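PDB 6RXA: argininosuccinate lyase from Chelativorans sp., which works as EDDS lyase, a C-N lyase of the aspartase/fumarase superfamily, and may cleave argininosuccinate into fumarate and arginine. Local coordinates for residues G109-D114 with A200-G205; Q57-V62 with G207-R212; L115-K120 with W235-E240; I46-V51 with T67-L72; L35-F40 with S84-L89. The protein carries 2 engineered substitutions. All coordinates share one frame; numbering follows the deposited sequence.

Contact 1 of 5, residues G109-D114 with A200-G205; sequences GRSRND and AAATAG. With FMT (formic acid), chain B; FMT (formic acid), chain D; FMT (formic acid), chain C.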
# COMPACT_ATOMS: atom_id res chain seq x y z
N GLY A 109 -15.46 -32.93 16.71
CA GLY A 109 -14.09 -32.50 16.95
C GLY A 109 -13.54 -31.47 15.99
O GLY A 109 -12.33 -31.25 15.97
N ARG A 110 -14.40 -30.79 15.23
CA ARG A 110 -13.97 -29.92 14.14
C ARG A 110 -14.82 -28.66 14.14
O ARG A 110 -15.86 -28.58 14.80
CB ARG A 110 -14.10 -30.66 12.80
CG ARG A 110 -13.50 -29.98 11.61
CD ARG A 110 -13.63 -30.89 10.39
NE ARG A 110 -15.01 -31.12 9.98
CZ ARG A 110 -15.33 -31.62 8.79
NH1 ARG A 110 -14.37 -31.89 7.92
NH2 ARG A 110 -16.60 -31.80 8.46
N SER A 111 -14.36 -27.66 13.39
CA SER A 111 -15.06 -26.40 13.24
C SER A 111 -14.94 -25.95 11.79
O SER A 111 -14.06 -26.40 11.06
CB SER A 111 -14.41 -25.35 14.16
OG SER A 111 -14.85 -24.01 13.93
N ARG A 112 -15.80 -25.01 11.39
CA ARG A 112 -15.51 -24.31 10.15
C ARG A 112 -14.17 -23.57 10.22
O ARG A 112 -13.55 -23.32 9.17
CB ARG A 112 -16.63 -23.33 9.79
CG ARG A 112 -17.89 -24.02 9.27
CD ARG A 112 -18.97 -23.01 8.87
NE ARG A 112 -19.39 -22.18 10.00
CZ ARG A 112 -20.31 -21.21 9.93
NH1 ARG A 112 -20.91 -20.94 8.79
NH2 ARG A 112 -20.61 -20.51 11.02
N ASN A 113 -13.69 -23.23 11.42
CA ASN A 113 -12.49 -22.40 11.54
C ASN A 113 -11.23 -23.16 11.15
O ASN A 113 -10.41 -22.64 10.39
CB ASN A 113 -12.36 -21.83 12.95
CG ASN A 113 -13.51 -20.92 13.33
OD1 ASN A 113 -14.28 -20.46 12.47
ND2 ASN A 113 -13.65 -20.65 14.62
N ASP A 114 -11.04 -24.38 11.68
CA ASP A 114 -9.86 -25.15 11.28
C ASP A 114 -10.01 -25.73 9.88
O ASP A 114 -9.02 -25.78 9.13
CB ASP A 114 -9.40 -26.15 12.36
CG ASP A 114 -10.40 -27.24 12.67
OD1 ASP A 114 -11.61 -27.09 12.43
OD2 ASP A 114 -9.92 -28.26 13.23
N ALA A 200 -7.34 -28.02 15.75
CA ALA A 200 -7.58 -26.81 16.52
C ALA A 200 -9.07 -26.59 16.77
O ALA A 200 -9.44 -25.86 17.70
CB ALA A 200 -7.01 -25.61 15.78
N ALA A 201 -9.92 -27.19 15.95
CA ALA A 201 -11.38 -27.02 16.06
C ALA A 201 -11.70 -25.53 16.04
O ALA A 201 -11.25 -24.82 15.12
CB ALA A 201 -11.93 -27.83 17.22
N ALA A 202 -12.45 -25.01 17.02
CA ALA A 202 -12.85 -23.61 16.98
C ALA A 202 -11.67 -22.67 17.18
O ALA A 202 -11.66 -21.57 16.62
CB ALA A 202 -13.89 -23.34 18.07
N THR A 203 -10.68 -23.10 17.96
CA THR A 203 -9.56 -22.28 18.40
C THR A 203 -8.89 -22.86 19.65
O THR A 203 -7.83 -22.38 20.05
CB THR A 203 -10.00 -20.84 18.73
OG1 THR A 203 -8.84 -20.06 19.10
CG2 THR A 203 -11.02 -20.83 19.88
N ALA A 204 -9.50 -23.86 20.29
CA ALA A 204 -9.01 -24.37 21.57
C ALA A 204 -8.88 -25.89 21.58
O ALA A 204 -8.77 -26.49 22.65
CB ALA A 204 -9.91 -23.92 22.73
N GLY A 205 -8.86 -26.53 20.42
CA GLY A 205 -8.85 -27.98 20.42
C GLY A 205 -10.20 -28.55 20.83
O GLY A 205 -11.25 -27.93 20.66
C FMT B . -17.25 -21.96 13.50
O1 FMT B . -17.11 -22.42 14.62
O2 FMT B . -18.33 -21.47 13.16
C FMT D . -22.54 -17.65 8.62
O1 FMT D . -22.55 -18.68 9.30
O2 FMT D . -21.75 -17.49 7.69
C FMT C . -16.83 -18.98 15.44
O1 FMT C . -17.71 -18.58 16.22
O2 FMT C . -15.61 -18.83 15.66
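Asn113 reaches across to Ala202 with its amide nitrogen. The bond from ND2 to Ala202 O is 3.0 Å long and nearly straight. The acceptor lies in the amide plane, and the donor sits on a lone pair of the carbonyl. ND2 also gives a straight bond to O2 of a formate, at 2.9 Å, so two acceptors hold the amide. Asp114 also faces 200-205, one residue on. Its CG stands between the backbone N and the carbonyl carbon (chi1 63°), and the two carboxylate oxygens are shared out. OD1 takes the N-H of Ser111, while OD2 receives a weak bond from Ala201 N at 2.9 Å and another bond from Gly199 N. Ser111 OG accepts from Asn113 N at 2.9 Å; together with the Ser111 N to Asp114 OD1 bond this makes a capping box at the start of helix 112-147. Ser111 CB rests on Ala201 C at 3.3 Å. Arg112 points away and holds two more formates at its guanidinium edge, all probably from the crystallisation liquor. Ser281 OG of the third subunit bonds to Arg112 N. Ser111, Arg112 and Asn113 bind fumarate and succinate in this protein, in the superfamily's active site, built where subunits meet.

Contact 2 of 5, residues Q57-V62 with G207-R212; sequences QGILTV and GWPLNR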
# COMPACT_ATOMS: atom_id res chain seq x y z
N GLN A 57 -9.71 -43.69 15.15
CA GLN A 57 -9.77 -43.38 16.58
C GLN A 57 -10.97 -44.02 17.27
O GLN A 57 -11.11 -43.85 18.49
CB GLN A 57 -9.80 -41.87 16.79
CG GLN A 57 -8.55 -41.16 16.31
CD GLN A 57 -7.31 -41.69 16.97
OE1 GLN A 57 -6.60 -42.52 16.42
NE2 GLN A 57 -7.05 -41.23 18.18
N GLY A 58 -11.83 -44.72 16.54
CA GLY A 58 -13.00 -45.34 17.13
C GLY A 58 -14.13 -44.40 17.43
O GLY A 58 -15.11 -44.80 18.07
N ILE A 59 -14.03 -43.14 17.00
CA ILE A 59 -15.11 -42.17 17.22
C ILE A 59 -16.28 -42.48 16.31
O ILE A 59 -17.45 -42.35 16.70
CB ILE A 59 -14.56 -40.75 17.04
CG1 ILE A 59 -13.54 -40.46 18.15
CG2 ILE A 59 -15.67 -39.73 17.06
CD1 ILE A 59 -12.73 -39.20 17.95
N LEU A 60 -16.01 -42.90 15.08
CA LEU A 60 -17.02 -43.40 14.17
C LEU A 60 -16.80 -44.89 13.96
O LEU A 60 -15.65 -45.35 13.91
CB LEU A 60 -16.92 -42.74 12.79
CG LEU A 60 -17.10 -41.22 12.73
CD1 LEU A 60 -16.85 -40.75 11.29
CD2 LEU A 60 -18.47 -40.79 13.19
N THR A 61 -17.89 -45.63 13.83
CA THR A 61 -17.79 -47.01 13.39
C THR A 61 -17.48 -47.06 11.89
O THR A 61 -17.69 -46.09 11.15
CB THR A 61 -19.10 -47.75 13.64
OG1 THR A 61 -20.13 -47.19 12.81
CG2 THR A 61 -19.52 -47.61 15.09
N VAL A 62 -16.98 -48.21 11.44
CA VAL A 62 -16.75 -48.38 10.00
C VAL A 62 -18.06 -48.20 9.24
O VAL A 62 -18.08 -47.66 8.13
CB VAL A 62 -16.09 -49.74 9.72
CG1 VAL A 62 -16.01 -49.99 8.22
CG2 VAL A 62 -14.71 -49.79 10.34
N GLY A 207 -12.12 -32.02 23.35
CA GLY A 207 -12.02 -33.19 24.20
C GLY A 207 -12.10 -34.52 23.47
O GLY A 207 -11.79 -35.55 24.07
N TRP A 208 -12.49 -34.52 22.19
CA TRP A 208 -12.48 -35.76 21.43
C TRP A 208 -11.04 -36.20 21.17
O TRP A 208 -10.18 -35.36 20.88
CB TRP A 208 -13.23 -35.58 20.11
CG TRP A 208 -14.70 -35.41 20.30
CD1 TRP A 208 -15.40 -34.24 20.30
CD2 TRP A 208 -15.64 -36.46 20.51
NE1 TRP A 208 -16.73 -34.50 20.52
CE2 TRP A 208 -16.91 -35.85 20.65
CE3 TRP A 208 -15.55 -37.85 20.61
CZ2 TRP A 208 -18.07 -36.58 20.88
CZ3 TRP A 208 -16.71 -38.58 20.84
CH2 TRP A 208 -17.95 -37.94 20.96
N PRO A 209 -10.75 -37.51 21.24
CA PRO A 209 -9.35 -37.96 21.11
C PRO A 209 -8.89 -38.07 19.66
O PRO A 209 -8.70 -39.14 19.10
CB PRO A 209 -9.37 -39.31 21.84
CG PRO A 209 -10.75 -39.82 21.61
CD PRO A 209 -11.66 -38.60 21.63
N LEU A 210 -8.67 -36.92 19.03
CA LEU A 210 -8.22 -36.91 17.65
C LEU A 210 -6.75 -37.33 17.58
O LEU A 210 -5.99 -37.19 18.53
CB LEU A 210 -8.36 -35.51 17.06
CG LEU A 210 -9.72 -34.82 17.26
CD1 LEU A 210 -9.75 -33.50 16.50
CD2 LEU A 210 -10.88 -35.73 16.84
N ASN A 211 -6.37 -37.84 16.42
CA ASN A 211 -4.96 -38.04 16.08
C ASN A 211 -4.62 -37.01 15.01
O ASN A 211 -4.85 -37.23 13.81
CB ASN A 211 -4.68 -39.46 15.59
CG ASN A 211 -3.21 -39.68 15.30
OD1 ASN A 211 -2.43 -38.74 15.23
ND2 ASN A 211 -2.84 -40.94 15.10
N ARG A 212 -4.08 -35.87 15.45
CA ARG A 212 -3.83 -34.77 14.53
C ARG A 212 -2.77 -35.13 13.50
O ARG A 212 -2.82 -34.63 12.36
CB ARG A 212 -3.41 -33.54 15.32
CG ARG A 212 -4.49 -33.02 16.28
CD ARG A 212 -4.10 -31.64 16.84
NE ARG A 212 -3.88 -30.69 15.75
CZ ARG A 212 -3.09 -29.62 15.82
NH1 ARG A 212 -2.45 -29.31 16.94
NH2 ARG A 212 -2.96 -28.86 14.74
O HOH W 1 -5.49 -42.20 13.98
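Gln57 NE2 donates to Pro209 O at 2.8 Å, the one direct hydrogen bond between 57-62 and 207-212. It is close to straight, with the acceptor in the plane of the Gln57 amide. The donor is tilted 27° from the carbonyl plane. The Gln57 chain bends at chi2 (-58°), which places CD close to Asn211 CB, at 3.7 Å. The other end of the amide works through water. A water donates to Gln57 OE1 at 2.7 Å and takes a weak bond from Asn211 ND2. The two amide planes are 69° apart, and the side chains cross at about a right angle. A leucine in place of Gln57 would probably leave Pro209 O without this donor and the bridging water without its acceptor.

Both segments are connections between helices. Gly58 closes helix 35-56 with a Schellman motif. Pro209 is the centre of an inverse gamma turn, in which Leu210 N bonds to Trp208 O at 2.9 Å. Asn211 then caps helix 212-218, OD1 taking weak bonds from Asp213 N and Arg214 N.

Ile59 supplies the apolar half. Its CD1 touches Pro209 CD at 3.9 Å and Leu210 CD2 at 4.1 Å. Its CG2 approaches the Trp208 ring obliquely, 4.0 Å from CE3. The indole also belongs to the subunit interface: NE1 bonds to Asp372 of the second subunit, and the ring makes a cation-pi contact with Arg376 of the same subunit.

Contact 3 of 5, residues L115-K120 with W235-E240; sequences LANAGK and WDHVAE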
# COMPACT_ATOMS: atom_id res chain seq x y z
N LEU A 115 -11.23 -26.10 9.50
CA LEU A 115 -11.50 -26.51 8.12
C LEU A 115 -11.10 -25.42 7.13
O LEU A 115 -10.40 -25.69 6.14
CB LEU A 115 -12.99 -26.84 7.96
CG LEU A 115 -13.50 -27.00 6.53
CD1 LEU A 115 -12.93 -28.26 5.89
CD2 LEU A 115 -15.03 -27.06 6.50
N ALA A 116 -11.54 -24.19 7.38
CA ALA A 116 -11.26 -23.09 6.46
C ALA A 116 -9.77 -22.84 6.36
O ALA A 116 -9.24 -22.67 5.26
CB ALA A 116 -11.99 -21.82 6.91
N ASN A 117 -9.07 -22.79 7.50
CA ASN A 117 -7.63 -22.51 7.47
C ASN A 117 -6.90 -23.61 6.70
O ASN A 117 -6.02 -23.33 5.88
CB ASN A 117 -7.10 -22.39 8.90
CG ASN A 117 -5.75 -21.67 8.98
OD1 ASN A 117 -4.69 -22.27 8.80
ND2 ASN A 117 -5.79 -20.38 9.32
N ALA A 118 -7.28 -24.87 6.94
CA ALA A 118 -6.63 -26.00 6.28
C ALA A 118 -6.92 -26.02 4.78
O ALA A 118 -6.02 -26.27 3.97
CB ALA A 118 -7.07 -27.32 6.92
N GLY A 119 -8.18 -25.80 4.39
CA GLY A 119 -8.50 -25.82 2.97
C GLY A 119 -7.79 -24.73 2.20
O GLY A 119 -7.31 -24.94 1.08
N LYS A 120 -7.72 -23.53 2.78
CA LYS A 120 -6.98 -22.43 2.15
C LYS A 120 -5.51 -22.79 2.00
O LYS A 120 -4.90 -22.52 0.96
CB LYS A 120 -7.11 -21.15 2.98
CG LYS A 120 -6.33 -19.91 2.42
CD LYS A 120 -7.07 -19.28 1.23
CE LYS A 120 -6.28 -18.18 0.50
NZ LYS A 120 -6.15 -16.96 1.33
N TRP A 235 -2.21 -16.34 10.02
CA TRP A 235 -2.47 -15.87 8.66
C TRP A 235 -1.20 -15.32 8.03
O TRP A 235 -1.25 -14.79 6.92
CB TRP A 235 -3.52 -14.77 8.71
CG TRP A 235 -4.40 -14.62 7.49
CD1 TRP A 235 -4.41 -13.59 6.62
CD2 TRP A 235 -5.44 -15.51 7.08
NE1 TRP A 235 -5.39 -13.78 5.66
CE2 TRP A 235 -6.03 -14.96 5.93
CE3 TRP A 235 -5.91 -16.73 7.56
CZ2 TRP A 235 -7.06 -15.60 5.24
CZ3 TRP A 235 -6.94 -17.36 6.89
CH2 TRP A 235 -7.50 -16.79 5.74
N ASP A 236 -0.05 -15.42 8.72
CA ASP A 236 1.14 -14.74 8.21
C ASP A 236 1.61 -15.37 6.91
O ASP A 236 2.22 -14.69 6.08
CB ASP A 236 2.27 -14.79 9.23
CG ASP A 236 2.06 -13.87 10.42
OD1 ASP A 236 1.01 -13.21 10.52
OD2 ASP A 236 3.02 -13.80 11.23
N HIS A 237 1.35 -16.68 6.73
CA HIS A 237 1.69 -17.37 5.48
C HIS A 237 0.93 -16.80 4.30
O HIS A 237 1.44 -16.83 3.17
CB HIS A 237 1.42 -18.87 5.63
CG HIS A 237 0.00 -19.20 6.01
ND1 HIS A 237 -0.53 -18.87 7.24
CD2 HIS A 237 -0.99 -19.83 5.33
CE1 HIS A 237 -1.79 -19.28 7.29
NE2 HIS A 237 -2.09 -19.87 6.15
N VAL A 238 -0.28 -16.30 4.52
CA VAL A 238 -1.05 -15.68 3.44
C VAL A 238 -0.42 -14.35 3.04
O VAL A 238 -0.23 -14.06 1.85
CB VAL A 238 -2.53 -15.54 3.86
CG1 VAL A 238 -3.37 -14.97 2.74
CG2 VAL A 238 -3.08 -16.90 4.31
N ALA A 239 -0.09 -13.53 4.04
CA ALA A 239 0.64 -12.29 3.78
C ALA A 239 1.96 -12.57 3.08
O ALA A 239 2.34 -11.87 2.13
CB ALA A 239 0.87 -11.55 5.09
N GLU A 240 2.68 -13.61 3.53
CA GLU A 240 3.99 -13.91 2.95
C GLU A 240 3.86 -14.39 1.51
O GLU A 240 4.68 -14.01 0.66
CB GLU A 240 4.73 -14.94 3.80
CG GLU A 240 6.14 -15.20 3.34
CD GLU A 240 6.86 -16.25 4.16
OE1 GLU A 240 6.35 -16.66 5.21
OE2 GLU A 240 7.95 -16.67 3.75
O HOH W 2 -4.85 -20.57 5.66
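Asn117 on helix 112-147 meets Trp235, the N-cap residue of helix 236-262, so the contact joins two long helices of the central bundle. Asn117 CG is anti to the backbone N (chi1 -161°), and its amide comes to the edge of the indole. ND2 lies near the ring plane, 4.0 Å from Trp235 CZ3. The amide and ring planes are 66° apart. The Asn117 amide has its polar partners outside the two segments: OD1 accepts from Arg121 NE, and ND2 donates to Gly234 O. Trp235 NE1 in turn bonds to Val325 O.

No direct hydrogen bond joins the two segments. A water links them instead. It donates to Asn117 O at 3.0 Å and lies 2.9 Å from His237 NE2, in the plane of the imidazole. A bound sodium ion lies about 4 Å from the His237 side chain. Val238 CG2 sits 3.8 Å above the centre of the Trp235 ring and also covers one face of His237. The start of helix 236-262, set against helix 112-147, is part of the long-helix core of the aspartase/fumarase fold.

Contact 4 of 5, residues I46-V51 with T67-L72; sequences IHRAHV and TILSGL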
# COMPACT_ATOMS: atom_id res chain seq x y z
N ILE A 46 -10.65 -32.78 2.86
CA ILE A 46 -10.56 -32.68 4.32
C ILE A 46 -11.67 -33.48 5.00
O ILE A 46 -11.43 -34.17 6.00
CB ILE A 46 -10.54 -31.21 4.75
CG1 ILE A 46 -9.22 -30.56 4.29
CG2 ILE A 46 -10.77 -31.08 6.25
CD1 ILE A 46 -9.25 -29.04 4.36
N HIS A 47 -12.89 -33.41 4.47
CA HIS A 47 -13.97 -34.19 5.07
C HIS A 47 -13.61 -35.67 5.09
O HIS A 47 -13.84 -36.37 6.08
CB HIS A 47 -15.28 -34.02 4.31
CG HIS A 47 -15.76 -32.61 4.22
ND1 HIS A 47 -15.53 -31.68 5.22
CD2 HIS A 47 -16.44 -31.96 3.25
CE1 HIS A 47 -16.05 -30.52 4.86
NE2 HIS A 47 -16.60 -30.66 3.67
N ARG A 48 -13.06 -36.17 3.98
CA ARG A 48 -12.69 -37.58 3.91
C ARG A 48 -11.58 -37.90 4.89
O ARG A 48 -11.65 -38.91 5.61
CB ARG A 48 -12.28 -37.91 2.47
CG ARG A 48 -13.45 -37.90 1.50
CD ARG A 48 -13.00 -38.15 0.08
NE ARG A 48 -14.15 -38.33 -0.81
CZ ARG A 48 -14.91 -37.34 -1.28
NH1 ARG A 48 -14.64 -36.09 -0.95
NH2 ARG A 48 -15.93 -37.60 -2.08
N ALA A 49 -10.54 -37.07 4.94
CA ALA A 49 -9.43 -37.35 5.85
C ALA A 49 -9.87 -37.29 7.31
O ALA A 49 -9.46 -38.12 8.13
CB ALA A 49 -8.28 -36.36 5.60
N HIS A 50 -10.69 -36.29 7.66
CA HIS A 50 -11.16 -36.18 9.03
C HIS A 50 -11.98 -37.41 9.41
O HIS A 50 -11.78 -37.99 10.48
CB HIS A 50 -11.99 -34.90 9.17
CG HIS A 50 -12.47 -34.66 10.55
ND1 HIS A 50 -11.64 -34.24 11.57
CD2 HIS A 50 -13.70 -34.77 11.10
CE1 HIS A 50 -12.34 -34.12 12.68
NE2 HIS A 50 -13.59 -34.44 12.43
N VAL A 51 -12.88 -37.84 8.52
CA VAL A 51 -13.72 -39.00 8.78
C VAL A 51 -12.89 -40.28 8.91
O VAL A 51 -13.14 -41.10 9.80
CB VAL A 51 -14.81 -39.10 7.70
CG1 VAL A 51 -15.45 -40.47 7.70
CG2 VAL A 51 -15.85 -38.01 7.89
N THR A 67 -21.07 -44.87 5.41
CA THR A 67 -22.27 -44.13 5.03
C THR A 67 -21.92 -42.68 4.72
O THR A 67 -22.35 -42.13 3.69
CB THR A 67 -23.30 -44.21 6.15
OG1 THR A 67 -23.63 -45.58 6.40
CG2 THR A 67 -24.55 -43.45 5.73
N ILE A 68 -21.13 -42.05 5.59
CA ILE A 68 -20.71 -40.67 5.38
C ILE A 68 -19.89 -40.55 4.10
O ILE A 68 -20.16 -39.69 3.25
CB ILE A 68 -19.93 -40.16 6.60
CG1 ILE A 68 -20.86 -40.05 7.82
CG2 ILE A 68 -19.29 -38.81 6.31
CD1 ILE A 68 -20.14 -39.88 9.15
N LEU A 69 -18.87 -41.40 3.94
CA LEU A 69 -17.95 -41.26 2.81
C LEU A 69 -18.66 -41.45 1.48
O LEU A 69 -18.39 -40.72 0.52
CB LEU A 69 -16.77 -42.23 2.95
CG LEU A 69 -15.84 -41.98 4.13
CD1 LEU A 69 -14.92 -43.16 4.37
CD2 LEU A 69 -15.01 -40.72 3.88
N SER A 70 -19.58 -42.42 1.39
CA SER A 70 -20.36 -42.56 0.16
C SER A 70 -21.23 -41.33 -0.07
O SER A 70 -21.39 -40.88 -1.21
CB SER A 70 -21.22 -43.82 0.22
OG SER A 70 -20.42 -44.97 0.08
N GLY A 71 -21.79 -40.75 1.00
CA GLY A 71 -22.57 -39.53 0.85
C GLY A 71 -21.75 -38.36 0.36
O GLY A 71 -22.24 -37.53 -0.42
N LEU A 72 -20.50 -38.24 0.83
CA LEU A 72 -19.64 -37.15 0.36
C LEU A 72 -19.49 -37.18 -1.15
O LEU A 72 -19.53 -36.14 -1.81
CB LEU A 72 -18.27 -37.21 1.03
CG LEU A 72 -18.21 -37.04 2.54
CD1 LEU A 72 -16.76 -37.27 3.00
CD2 LEU A 72 -18.70 -35.68 2.96
O HOH W 3 -16.03 -40.47 -1.00
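Val51 meets Ile68 and Leu69 in the tightly packed part of this contact. Its CG1, anti to the backbone N (chi1 164°), lies 3.9 Å from Leu69 CD2. Its CG2 is 3.9 Å from Ile68 CG2. The two branches thus serve two neighbouring residues of the facing helix. Leu72 continues the apolar strip. Its CD1 touches two residues of the facing helix, 3.8 Å from His47 CB and 3.7 Å from Arg48 CG. The polar end of His47 turns to other company, with ND1 bonded to Arg110 NH1.

The other side is more polar and partly exposed. Arg48 runs extended from CG to NE and slides past Leu72 in the opposite direction. Leu72 CB stands over one face of the guanidinium, 3.8 Å above its plane and offset toward the rim. A water bridges the helices here. It accepts from Arg48 NE at 2.9 Å and donates to Leu69 O at 2.8 Å. Arg48 NH2 forms a salt bridge with Asp76, one turn beyond Leu72, so NE and NH2 each have a partner. The segment axes approach to 10.3 Å and run at 173°. Helices 35-56 and 62-79 follow each other in the chain and form an antiparallel helical hairpin.

Contact 5 of 5, residues L35-F40 with S84-L89; sequences LTSAVF and SLRTYL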
# COMPACT_ATOMS: atom_id res chain seq x y z
N LEU A 35 -12.58 -17.71 -4.74
CA LEU A 35 -11.88 -18.47 -3.71
C LEU A 35 -12.74 -19.64 -3.22
O LEU A 35 -12.25 -20.76 -3.04
CB LEU A 35 -11.44 -17.56 -2.56
CG LEU A 35 -10.56 -18.27 -1.52
CD1 LEU A 35 -9.25 -18.74 -2.07
CD2 LEU A 35 -10.33 -17.32 -0.33
N THR A 36 -14.04 -19.40 -2.99
CA THR A 36 -14.92 -20.48 -2.53
C THR A 36 -14.89 -21.67 -3.48
O THR A 36 -14.77 -22.82 -3.04
CB THR A 36 -16.35 -19.95 -2.37
OG1 THR A 36 -16.35 -18.94 -1.35
CG2 THR A 36 -17.30 -21.07 -2.02
N SER A 37 -14.97 -21.42 -4.79
CA SER A 37 -14.98 -22.54 -5.73
C SER A 37 -13.62 -23.21 -5.83
O SER A 37 -13.54 -24.43 -6.02
CB SER A 37 -15.44 -22.04 -7.09
OG SER A 37 -16.84 -21.77 -7.06
N ALA A 38 -12.54 -22.43 -5.70
CA ALA A 38 -11.21 -23.01 -5.77
C ALA A 38 -10.90 -23.88 -4.56
O ALA A 38 -10.22 -24.91 -4.70
CB ALA A 38 -10.17 -21.89 -5.90
N VAL A 39 -11.37 -23.50 -3.38
CA VAL A 39 -11.05 -24.23 -2.15
C VAL A 39 -11.97 -25.41 -1.93
O VAL A 39 -11.56 -26.39 -1.28
CB VAL A 39 -11.10 -23.26 -0.96
CG1 VAL A 39 -10.92 -23.97 0.36
CG2 VAL A 39 -10.01 -22.22 -1.10
N PHE A 40 -13.17 -25.38 -2.50
CA PHE A 40 -14.15 -26.42 -2.24
C PHE A 40 -13.64 -27.84 -2.43
O PHE A 40 -13.90 -28.69 -1.56
CB PHE A 40 -15.39 -26.20 -3.12
CG PHE A 40 -16.32 -27.38 -3.12
CD1 PHE A 40 -17.03 -27.68 -1.98
CD2 PHE A 40 -16.44 -28.20 -4.22
CE1 PHE A 40 -17.87 -28.77 -1.94
CE2 PHE A 40 -17.28 -29.29 -4.19
CZ PHE A 40 -17.99 -29.58 -3.05
N SER A 84 -24.23 -23.26 -4.53
CA SER A 84 -24.71 -22.99 -3.18
C SER A 84 -24.24 -24.04 -2.19
O SER A 84 -24.29 -23.80 -0.97
CB SER A 84 -26.24 -22.89 -3.14
OG SER A 84 -26.86 -24.16 -3.25
N LEU A 85 -23.77 -25.19 -2.66
CA LEU A 85 -23.34 -26.27 -1.79
C LEU A 85 -21.85 -26.25 -1.51
O LEU A 85 -21.33 -27.22 -0.95
CB LEU A 85 -23.70 -27.62 -2.41
CG LEU A 85 -25.21 -27.80 -2.60
CD1 LEU A 85 -25.47 -29.13 -3.25
CD2 LEU A 85 -25.93 -27.68 -1.26
N ARG A 86 -21.15 -25.19 -1.90
CA ARG A 86 -19.69 -25.16 -1.80
C ARG A 86 -19.17 -24.51 -0.52
O ARG A 86 -17.95 -24.44 -0.36
CB ARG A 86 -19.08 -24.48 -3.04
CG ARG A 86 -19.35 -25.28 -4.30
CD ARG A 86 -18.89 -24.56 -5.55
NE ARG A 86 -19.40 -25.26 -6.72
CZ ARG A 86 -19.33 -24.81 -7.97
NH1 ARG A 86 -18.76 -23.64 -8.22
NH2 ARG A 86 -19.85 -25.54 -8.95
N THR A 87 -20.04 -24.06 0.37
CA THR A 87 -19.67 -23.64 1.72
C THR A 87 -20.18 -24.68 2.71
O THR A 87 -21.04 -25.50 2.38
CB THR A 87 -20.19 -22.25 2.06
OG1 THR A 87 -21.61 -22.20 1.93
CG2 THR A 87 -19.55 -21.20 1.13
N TYR A 88 -19.65 -24.63 3.94
CA TYR A 88 -19.71 -25.81 4.81
C TYR A 88 -21.13 -26.15 5.26
O TYR A 88 -21.59 -27.28 5.08
CB TYR A 88 -18.77 -25.68 6.03
CG TYR A 88 -18.94 -26.93 6.84
CD1 TYR A 88 -18.42 -28.13 6.37
CD2 TYR A 88 -19.71 -26.94 7.99
CE1 TYR A 88 -18.64 -29.30 7.04
CE2 TYR A 88 -19.94 -28.13 8.67
CZ TYR A 88 -19.39 -29.30 8.19
OH TYR A 88 -19.60 -30.50 8.84
N LEU A 89 -21.81 -25.24 5.95
CA LEU A 89 -23.11 -25.61 6.50
C LEU A 89 -24.09 -26.02 5.41
O LEU A 89 -24.81 -27.01 5.60
CB LEU A 89 -23.67 -24.53 7.43
CG LEU A 89 -22.97 -24.45 8.79
CD1 LEU A 89 -23.50 -23.27 9.60
CD2 LEU A 89 -23.15 -25.75 9.58
O HOH W 4 -15.18 -23.66 -0.34
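Phe40 sets CG anti to its backbone N (chi1 168°), and Arg86 sets CG anti to its carbonyl carbon (chi1 -64°). Arg86 CG comes over one face of the Phe40 ring, whose turn is set by chi2 (69°). The CH-pi contact measures 4.1 Å from Arg86 CG to the centroid of the Phe40 ring, close to the ring normal. The two side chains cross at about a right angle. The ring also leans on the backbone, with Phe40 CD1 at 3.7 Å from Arg86 CA.

Beyond CG the arginine stays extended as far as NE. Its NH1 donates to Ser37 OG at 2.9 Å, and the hydroxyl lies at the edge of the guanidinium, near its plane. NH2 bonds to Ala79 O, so two partners fix the rotation of the flat group. An alanine at Arg86 would probably lose the CG contact over the Phe40 ring and leave Ser37 OG and Ala79 O without the guanidinium as donor.

The exposed edge carries Thr36 and Thr87. Thr36 CG2 touches Thr87 CG2 at 3.9 Å. A water donates to both Thr36 O and Arg86 O, each 2.9 Å away, and so ties the backbones together. The contact brings the first turns of helix 35-56 against the link between helices 62-79 and 88-99. Phe40 also packs on Asp76 and Ala79 of helix 62-79, while Thr87 is the N-cap residue of helix 88-99.

All five contacts lie on the same side of the chain's centre. Contacts 4 and 5 share helix 35-56, and contacts 1 and 3 share helix 112-147, their centres 14 Å apart. Contact 4 falls within the span of contact 5 along the chain, and both close before contacts 1 and 3 open. Contact 2 spans from the end of helix 35-56 to the start of helix 212-218 and encloses contact 1. Arg110 of contact 1 touches both contact 4 and contact 5. Contacts 2 and 3 do not touch, with about 9 Å between nearest atoms. Helices 35-56 and 88-99 thus pack against the start of helix 112-147, which carries substrate-binding residues.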